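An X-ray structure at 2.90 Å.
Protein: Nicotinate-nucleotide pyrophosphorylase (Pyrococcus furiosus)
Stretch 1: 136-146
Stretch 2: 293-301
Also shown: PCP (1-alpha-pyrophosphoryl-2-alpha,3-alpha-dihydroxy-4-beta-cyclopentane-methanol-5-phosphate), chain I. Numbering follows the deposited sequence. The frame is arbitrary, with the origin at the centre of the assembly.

Stretch 1, residues 136-146: PVYSFGIRHMH
Stretch 2 293-301: GVGGAIASA

How do the two stretches line up? Residues 137-139 and 293-294 are parallel strands, with Tyr 138 facing Gly 293 (CA to CA 4.9 Å) and Ser 139 facing Val 294 (CA to CA 5.4 Å). Val 294 serves both strand hydrogen bonds: its N donates to Tyr 138 O at 3.0 Å, and its O accepts from Phe 140 N at 2.8 Å, with N-H...O angles near 147°. Beside the first of these, Gly 293 CA lies 3.6 Å from Tyr 138 O in a CA-H...O contact. The strand dihedrals are extended, from -141/128 at Val 137 to -67/129 at Ser 139.

What lies on the two faces of this small sheet? Ser 139 (chi1 t) and Val 294 (chi1 t) share one face, and Ser 139 OG is hydrogen-bonded elsewhere in the structure. Val 137, also t, brings CG1 to 4.0 Å from Val 294 CG2. Tyr 138 (m, chi2 102°) and Gly 293 belong to the other face, but the tyrosine ring leads away. Phe 140 (m, chi2 -1°) instead lies against the glycine: Gly 293 CA is 3.7 Å from Phe 140 CE2 and makes an off-centre CH-pi contact, 4.1 Å from the centroid of the Phe 140 ring and 29° off its normal. A CB on Gly 293 would fall 2.6 Å from Phe 140 CE2.

Why do the chains come so close after the strands? Gly 141 has no side chain where one would point toward the other stretch, so Gly 141 CA can lie 3.5 Å from Gly 295 CA; a CB there would clash with Gly 295 O (2.5 Å) and Ala 299 CB (2.7 Å). Gly 295, at -103/-106, is the N-cap residue of helix 296-299, and its O accepts from Ile 298 N at 3.1 Å and Ala 299 N at 3.2 Å. Gly 296 is helical at -49/-40, and its O accepts from Ser 300 N at 2.8 Å. Gly 141 O is likewise used twice, by His 144 N at 2.8 Å and His 144 ND1 at 3.1 Å, which ties the imidazole (m, chi2 96°) back to the residue just before the 3-10 segment 142-144. His 144 NE2 is satisfied elsewhere, as are NH1 and NH2 of Arg 143 (p, t, p). Farther along, Met 145 (m, m, m) packs CG 4.4 Å from Ala 299 CB, with SD 3.7 Å from Ser 300 OG.

Where do the free amides at the helix start go? They turn to the PCP phosphate: Gly 296 N donates to PCP O1P at 2.6 Å, nearly straight at 178°, and Gly 295 N makes a weak bond to PCP O2P at 3.2 Å. The position of O1P is less certain, since it sits too close to His 144 in the model. A CB on Gly 295 would strike PCP OP at 2.2 Å.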

# COMPACT_ATOMS: atom_id res chain seq x y z
N PRO A 136 -25.07 -15.48 20.89
CA PRO A 136 -24.41 -16.72 21.31
C PRO A 136 -23.28 -17.20 20.39
O PRO A 136 -23.33 -17.07 19.17
CB PRO A 136 -25.58 -17.72 21.40
CG PRO A 136 -26.59 -17.18 20.41
CD PRO A 136 -26.51 -15.69 20.65
N VAL A 137 -22.25 -17.77 21.01
CA VAL A 137 -21.07 -18.29 20.31
C VAL A 137 -20.63 -19.59 20.96
O VAL A 137 -20.40 -19.65 22.17
CB VAL A 137 -19.90 -17.29 20.39
CG1 VAL A 137 -18.70 -17.85 19.68
CG2 VAL A 137 -20.29 -15.97 19.77
N TYR A 138 -20.47 -20.62 20.15
CA TYR A 138 -20.06 -21.91 20.70
C TYR A 138 -18.71 -22.38 20.22
O TYR A 138 -18.43 -22.39 19.02
CB TYR A 138 -21.13 -22.97 20.39
CG TYR A 138 -22.50 -22.57 20.87
CD1 TYR A 138 -23.47 -22.08 19.99
CD2 TYR A 138 -22.80 -22.59 22.22
CE1 TYR A 138 -24.68 -21.61 20.45
CE2 TYR A 138 -24.00 -22.12 22.70
CZ TYR A 138 -24.94 -21.63 21.81
OH TYR A 138 -26.14 -21.14 22.32
N SER A 139 -17.87 -22.77 21.17
CA SER A 139 -16.53 -23.28 20.89
C SER A 139 -16.62 -24.63 20.16
O SER A 139 -17.31 -25.52 20.60
CB SER A 139 -15.75 -23.43 22.21
OG SER A 139 -14.45 -23.94 21.97
N PHE A 140 -15.91 -24.74 19.04
CA PHE A 140 -15.91 -25.94 18.22
C PHE A 140 -14.50 -26.33 17.81
O PHE A 140 -14.29 -27.33 17.11
CB PHE A 140 -16.67 -25.69 16.91
CG PHE A 140 -18.16 -25.63 17.05
CD1 PHE A 140 -18.78 -25.82 18.29
CD2 PHE A 140 -18.95 -25.42 15.92
CE1 PHE A 140 -20.17 -25.81 18.39
CE2 PHE A 140 -20.33 -25.40 16.00
CZ PHE A 140 -20.95 -25.59 17.24
N GLY A 141 -13.52 -25.54 18.23
CA GLY A 141 -12.15 -25.75 17.80
C GLY A 141 -11.22 -26.84 18.29
O GLY A 141 -10.19 -27.04 17.65
N ILE A 142 -11.53 -27.55 19.37
CA ILE A 142 -10.60 -28.55 19.86
C ILE A 142 -10.11 -29.58 18.85
O ILE A 142 -9.17 -30.31 19.13
CB ILE A 142 -11.14 -29.27 21.11
CG1 ILE A 142 -12.34 -30.13 20.75
CG2 ILE A 142 -11.52 -28.24 22.16
CD1 ILE A 142 -12.78 -31.03 21.89
N ARG A 143 -10.72 -29.65 17.68
CA ARG A 143 -10.26 -30.63 16.69
C ARG A 143 -8.96 -30.18 16.06
O ARG A 143 -8.29 -30.95 15.40
CB ARG A 143 -11.29 -30.84 15.58
CG ARG A 143 -11.61 -29.59 14.82
CD ARG A 143 -12.20 -29.84 13.44
NE ARG A 143 -13.36 -30.74 13.38
CZ ARG A 143 -14.25 -30.96 14.35
NH1 ARG A 143 -14.15 -30.34 15.52
NH2 ARG A 143 -15.27 -31.78 14.14
N HIS A 144 -8.60 -28.93 16.24
CA HIS A 144 -7.37 -28.45 15.63
C HIS A 144 -6.19 -28.50 16.59
O HIS A 144 -5.09 -28.09 16.22
CB HIS A 144 -7.55 -27.03 15.10
CG HIS A 144 -8.71 -26.87 14.17
ND1 HIS A 144 -9.94 -26.42 14.60
CD2 HIS A 144 -8.82 -27.06 12.84
CE1 HIS A 144 -10.76 -26.34 13.56
NE2 HIS A 144 -10.11 -26.73 12.48
N MET A 145 -6.39 -28.98 17.81
CA MET A 145 -5.29 -29.07 18.76
C MET A 145 -5.23 -30.46 19.40
O MET A 145 -6.14 -31.28 19.22
CB MET A 145 -5.43 -28.00 19.83
CG MET A 145 -5.56 -26.57 19.29
SD MET A 145 -4.05 -25.78 18.66
CE MET A 145 -3.27 -25.26 20.17
N HIS A 146 -4.17 -30.72 20.15
CA HIS A 146 -3.99 -32.02 20.80
C HIS A 146 -5.08 -32.26 21.85
O HIS A 146 -5.35 -31.38 22.69
CB HIS A 146 -2.62 -32.09 21.48
CG HIS A 146 -2.19 -33.48 21.82
ND1 HIS A 146 -1.63 -34.33 20.90
CD2 HIS A 146 -2.25 -34.17 22.99
CE1 HIS A 146 -1.36 -35.49 21.48
NE2 HIS A 146 -1.73 -35.42 22.75
N GLY A 293 -20.69 -20.53 15.49
CA GLY A 293 -19.91 -21.72 15.83
C GLY A 293 -18.47 -21.40 15.45
O GLY A 293 -18.11 -21.36 14.27
N VAL A 294 -17.62 -21.14 16.44
CA VAL A 294 -16.24 -20.80 16.13
C VAL A 294 -15.22 -21.87 16.50
O VAL A 294 -15.23 -22.38 17.61
CB VAL A 294 -15.84 -19.46 16.80
CG1 VAL A 294 -14.37 -19.16 16.57
CG2 VAL A 294 -16.69 -18.35 16.25
N GLY A 295 -14.32 -22.18 15.57
CA GLY A 295 -13.30 -23.16 15.82
C GLY A 295 -11.91 -22.63 16.13
O GLY A 295 -11.63 -22.11 17.22
N GLY A 296 -11.02 -22.77 15.14
CA GLY A 296 -9.64 -22.35 15.26
C GLY A 296 -9.29 -20.97 15.79
O GLY A 296 -8.34 -20.85 16.55
N ALA A 297 -10.05 -19.95 15.40
CA ALA A 297 -9.80 -18.58 15.85
C ALA A 297 -9.77 -18.44 17.36
O ALA A 297 -9.29 -17.43 17.89
CB ALA A 297 -10.83 -17.66 15.27
N ILE A 298 -10.27 -19.45 18.06
CA ILE A 298 -10.31 -19.41 19.52
C ILE A 298 -9.40 -20.47 20.10
O ILE A 298 -8.59 -20.17 20.97
CB ILE A 298 -11.78 -19.60 20.07
CG1 ILE A 298 -12.67 -18.44 19.59
CG2 ILE A 298 -11.78 -19.67 21.60
CD1 ILE A 298 -14.09 -18.55 20.02
N ALA A 299 -9.53 -21.70 19.62
CA ALA A 299 -8.70 -22.80 20.14
C ALA A 299 -7.23 -22.66 19.74
O ALA A 299 -6.32 -22.89 20.55
CB ALA A 299 -9.25 -24.14 19.64
N SER A 300 -7.01 -22.29 18.49
CA SER A 300 -5.68 -22.12 17.97
C SER A 300 -5.24 -20.67 18.15
O SER A 300 -4.33 -20.20 17.46
CB SER A 300 -5.64 -22.48 16.49
OG SER A 300 -6.12 -23.79 16.26
N ALA A 301 -5.89 -19.96 19.06
CA ALA A 301 -5.54 -18.57 19.31
C ALA A 301 -4.07 -18.52 19.74
O ALA A 301 -3.54 -19.52 20.21
CB ALA A 301 -6.44 -18.00 20.40
C1 PCP I . -15.97 -27.37 11.26
C2 PCP I . -15.49 -27.76 12.68
C3 PCP I . -16.39 -26.93 13.63
C4 PCP I . -16.64 -25.60 12.89
C5 PCP I . -16.65 -26.05 11.47
CP PCP I . -15.60 -24.48 13.17
O1 PCP I . -17.06 -28.31 10.77
O2 PCP I . -15.65 -29.16 12.91
O3 PCP I . -17.66 -27.56 13.89
OP PCP I . -14.21 -24.79 12.81
P PCP I . -13.17 -23.70 12.18
O1P PCP I . -11.88 -23.86 12.89
O2P PCP I . -13.78 -22.35 12.40
O3P PCP I . -13.04 -24.05 10.73
PA PCP I . -17.77 -28.22 9.34
O1A PCP I . -16.66 -28.23 8.30
O2A PCP I . -18.54 -26.92 9.33
O3A PCP I . -18.67 -29.50 9.32
PB PCP I . -18.59 -30.96 9.84
O1B PCP I . -19.71 -31.80 9.33
O2B PCP I . -18.67 -31.02 11.29
O3B PCP I . -17.30 -31.60 9.43